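Local coordinates for beta-glycosidase (Bacteroides caccae, PDB 6T2R), which is a family 16 glycoside hydrolase of a human gut bacterium, probably an endo-acting O-glycanase that takes part in mucin breakdown, at residues A[96-101]-A[227-232]. Sequence-based numbering, arbitrary orientation.
Sequences GLWTKD and PQYLLI
Two antiparallel strands of the GH16 beta-sandwich meet where Leu97 pairs with Ile232 and Trp98 with Leu231. Leu97 and Ile232 form a hydrogen-bonded pair, with Leu97 N to Ile232 O at 2.9 Å and Ile232 N to Leu97 O at 3.0 Å. Past Trp98 the first strand ends, but hydrogen bonding goes on: Thr99 N donates to Leu230 O, and the Thr99 side chain stands in for a backbone carbonyl. Its OG1, set between backbone N and carbonyl carbon (chi1 66°), accepts a nearly straight bond from Leu230 N at 3.0 Å and is also hydrogen-bonded to Arg103 O, so a small hydroxyl residue suits this strand end.

The aromatic groups gather on the Trp98–Leu231 face. Tyr229 turns an edge toward the indole face, in an offset edge-to-face pair with planes at 87° and Tyr229 CE1 3.7 Å from Trp98 CE3. Leu231 CD2 lies in the indole plane at its edge. Lys100 runs alongside the phenol: CB covers one Tyr229 face in a CH-pi contact, 3.8 Å from the centroid, while the bend at chi3 (-66°) helps bring CE over the Trp98 face, near the rim. Lysine's length lets CB lie on the phenol while CE reaches the indole.

On the other face, branched aliphatic Ile232 meets Val255 and Val258 of strand 251-263 and Leu230 meets Val258, consistent with the core of the GH16 jelly roll.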
ATOM      1  N   GLY A  96      -2.641  -9.660  -5.695  1.00 26.74           N
ATOM      2  CA  GLY A  96      -2.694  -8.214  -5.442  1.00 26.28           C
ATOM      3  C   GLY A  96      -3.923  -7.597  -6.082  1.00 27.31           C
ATOM      4  O   GLY A  96      -4.379  -8.117  -7.122  1.00 25.18           O
ATOM      5  N   LEU A  97      -4.484  -6.584  -5.417  1.00 26.13           N
ATOM      6  CA  LEU A  97      -5.586  -5.758  -5.934  1.00 25.72           C
ATOM      7  C   LEU A  97      -5.132  -4.296  -5.998  1.00 26.05           C
ATOM      8  O   LEU A  97      -4.361  -3.864  -5.104  1.00 23.33           O
ATOM      9  CB  LEU A  97      -6.796  -5.877  -5.019  1.00 28.06           C
ATOM     10  CG  LEU A  97      -7.477  -7.245  -4.911  1.00 31.22           C
ATOM     11  CD1 LEU A  97      -8.718  -7.097  -4.039  1.00 32.00           C
ATOM     12  CD2 LEU A  97      -7.885  -7.820  -6.260  1.00 31.88           C
ATOM     13  N   TRP A  98      -5.638  -3.551  -6.987  1.00 24.06           N
ATOM     14  CA  TRP A  98      -5.434  -2.086  -7.078  1.00 26.64           C
ATOM     15  C   TRP A  98      -6.705  -1.382  -7.541  1.00 26.51           C
ATOM     16  O   TRP A  98      -7.645  -2.030  -8.053  1.00 25.56           O
ATOM     17  CB  TRP A  98      -4.207  -1.739  -7.921  1.00 26.05           C
ATOM     18  CG  TRP A  98      -4.246  -2.097  -9.378  1.00 27.47           C
ATOM     19  CD1 TRP A  98      -5.326  -2.353 -10.176  1.00 28.26           C
ATOM     20  CD2 TRP A  98      -3.099  -2.128 -10.240  1.00 27.93           C
ATOM     21  NE1 TRP A  98      -4.920  -2.582 -11.459  1.00 29.10           N
ATOM     22  CE2 TRP A  98      -3.560  -2.459 -11.529  1.00 26.98           C
ATOM     23  CE3 TRP A  98      -1.733  -1.909 -10.032  1.00 26.62           C
ATOM     24  CZ2 TRP A  98      -2.704  -2.564 -12.615  1.00 27.44           C
ATOM     25  CZ3 TRP A  98      -0.879  -2.041 -11.104  1.00 27.85           C
ATOM     26  CH2 TRP A  98      -1.363  -2.351 -12.380  1.00 28.85           C
ATOM     27  N   THR A  99      -6.790  -0.109  -7.225  1.00 25.80           N
ATOM     28  CA  THR A  99      -7.977   0.713  -7.542  1.00 27.06           C
ATOM     29  C   THR A  99      -7.693   1.514  -8.811  1.00 26.03           C
ATOM     30  O   THR A  99      -8.487   2.427  -9.086  1.00 25.91           O
ATOM     31  CB  THR A  99      -8.354   1.710  -6.442  1.00 27.37           C
ATOM     32  OG1 THR A  99      -7.356   2.723  -6.270  1.00 26.90           O
ATOM     33  CG2 THR A  99      -8.652   1.024  -5.137  1.00 28.49           C
ATOM     34  N   LYS A 100      -6.595   1.202  -9.503  1.00 24.50           N
ATOM     35  CA  LYS A 100      -6.227   1.900 -10.742  1.00 27.67           C
ATOM     36  C   LYS A 100      -7.444   1.942 -11.671  1.00 27.65           C
ATOM     37  O   LYS A 100      -8.059   0.910 -11.880  1.00 26.07           O
ATOM     38  CB  LYS A 100      -5.069   1.218 -11.469  1.00 31.55           C
ATOM     39  CG  LYS A 100      -4.639   1.950 -12.744  1.00 33.60           C
ATOM     40  CD  LYS A 100      -3.659   1.177 -13.599  1.00 39.00           C
ATOM     41  CE  LYS A 100      -2.337   1.006 -12.902  1.00 40.06           C
ATOM     42  NZ  LYS A 100      -1.274   0.648 -13.859  1.00 44.02           N
ATOM     43  N   ASP A 101      -7.727   3.114 -12.223  1.00 26.21           N
ATOM     44  CA  ASP A 101      -8.769   3.357 -13.245  1.00 31.16           C
ATOM     45  C   ASP A 101     -10.150   3.183 -12.618  1.00 30.68           C
ATOM     46  O   ASP A 101     -11.087   3.336 -13.375  1.00 30.65           O
ATOM     47  CB  ASP A 101      -8.581   2.462 -14.476  1.00 35.44           C
ATOM     48  CG  ASP A 101      -7.273   2.724 -15.242  1.00 42.14           C
ATOM     49  OD1 ASP A 101      -6.960   3.901 -15.466  1.00 44.95           O
ATOM     50  OD2 ASP A 101      -6.536   1.755 -15.565  1.00 49.44           O
ATOM     51  N   PRO A 227      -4.202  13.090  -6.937  1.00 25.44           N
ATOM     52  CA  PRO A 227      -5.030  11.911  -6.743  1.00 24.72           C
ATOM     53  C   PRO A 227      -4.181  10.634  -6.789  1.00 23.86           C
ATOM     54  O   PRO A 227      -3.310  10.522  -7.644  1.00 20.97           O
ATOM     55  CB  PRO A 227      -5.978  11.955  -7.940  1.00 26.32           C
ATOM     56  CG  PRO A 227      -6.028  13.411  -8.315  1.00 25.37           C
ATOM     57  CD  PRO A 227      -4.618  13.900  -8.097  1.00 25.39           C
ATOM     58  N   GLN A 228      -4.512   9.685  -5.912  1.00 23.87           N
ATOM     59  CA  GLN A 228      -3.770   8.422  -5.712  1.00 24.69           C
ATOM     60  C   GLN A 228      -4.674   7.254  -6.100  1.00 25.01           C
ATOM     61  O   GLN A 228      -5.916   7.385  -5.951  1.00 24.72           O
ATOM     62  CB  GLN A 228      -3.336   8.350  -4.239  1.00 23.66           C
ATOM     63  CG  GLN A 228      -2.545   9.582  -3.783  1.00 21.98           C
ATOM     64  CD  GLN A 228      -1.107   9.525  -4.241  1.00 23.08           C
ATOM     65  OE1 GLN A 228      -0.492   8.461  -4.215  1.00 24.30           O
ATOM     66  NE2 GLN A 228      -0.573  10.661  -4.706  1.00 23.50           N
ATOM     67  N   TYR A 229      -4.083   6.142  -6.540  1.00 23.83           N
ATOM     68  CA  TYR A 229      -4.737   4.813  -6.459  1.00 23.88           C
ATOM     69  C   TYR A 229      -3.981   3.958  -5.437  1.00 24.98           C
ATOM     70  O   TYR A 229      -2.765   4.191  -5.186  1.00 24.76           O
ATOM     71  CB  TYR A 229      -4.885   4.181  -7.839  1.00 25.62           C
ATOM     72  CG  TYR A 229      -3.668   3.550  -8.476  1.00 25.92           C
ATOM     73  CD1 TYR A 229      -3.435   2.194  -8.353  1.00 26.36           C
ATOM     74  CD2 TYR A 229      -2.804   4.282  -9.279  1.00 27.34           C
ATOM     75  CE1 TYR A 229      -2.359   1.581  -8.977  1.00 27.61           C
ATOM     76  CE2 TYR A 229      -1.724   3.685  -9.910  1.00 26.26           C
ATOM     77  CZ  TYR A 229      -1.518   2.328  -9.777  1.00 26.08           C
ATOM     78  OH  TYR A 229      -0.489   1.710 -10.412  1.00 22.58           O
ATOM     79  N   LEU A 230      -4.700   2.989  -4.868  1.00 24.06           N
ATOM     80  CA  LEU A 230      -4.255   2.156  -3.727  1.00 24.02           C
ATOM     81  C   LEU A 230      -3.958   0.759  -4.246  1.00 23.61           C
ATOM     82  O   LEU A 230      -4.733   0.268  -5.071  1.00 23.67           O
ATOM     83  CB  LEU A 230      -5.397   2.090  -2.718  1.00 24.11           C
ATOM     84  CG  LEU A 230      -5.129   1.198  -1.519  1.00 23.98           C
ATOM     85  CD1 LEU A 230      -3.851   1.594  -0.774  1.00 24.57           C
ATOM     86  CD2 LEU A 230      -6.324   1.246  -0.583  1.00 27.90           C
ATOM     87  N   LEU A 231      -2.826   0.225  -3.847  1.00 24.03           N
ATOM     88  CA  LEU A 231      -2.348  -1.144  -4.137  1.00 24.67           C
ATOM     89  C   LEU A 231      -2.220  -1.851  -2.786  1.00 24.59           C
ATOM     90  O   LEU A 231      -1.619  -1.249  -1.825  1.00 27.46           O
ATOM     91  CB  LEU A 231      -0.976  -1.100  -4.836  1.00 24.92           C
ATOM     92  CG  LEU A 231      -0.894  -0.306  -6.148  1.00 27.22           C
ATOM     93  CD1 LEU A 231      -0.601   1.178  -5.881  1.00 27.87           C
ATOM     94  CD2 LEU A 231       0.195  -0.864  -7.047  1.00 27.25           C
ATOM     95  N   ILE A 232      -2.688  -3.084  -2.744  1.00 22.90           N
ATOM     96  CA  ILE A 232      -2.550  -4.037  -1.607  1.00 24.12           C
ATOM     97  C   ILE A 232      -2.145  -5.371  -2.219  1.00 24.49           C
ATOM     98  O   ILE A 232      -2.915  -5.864  -3.075  1.00 26.60           O
ATOM     99  CB  ILE A 232      -3.847  -4.180  -0.792  1.00 24.41           C
ATOM    100  CG1 ILE A 232      -4.350  -2.824  -0.296  1.00 24.34           C
ATOM    101  CG2 ILE A 232      -3.581  -5.154   0.350  1.00 27.20           C
ATOM    102  CD1 ILE A 232      -5.715  -2.828   0.343  1.00 25.63           C
TER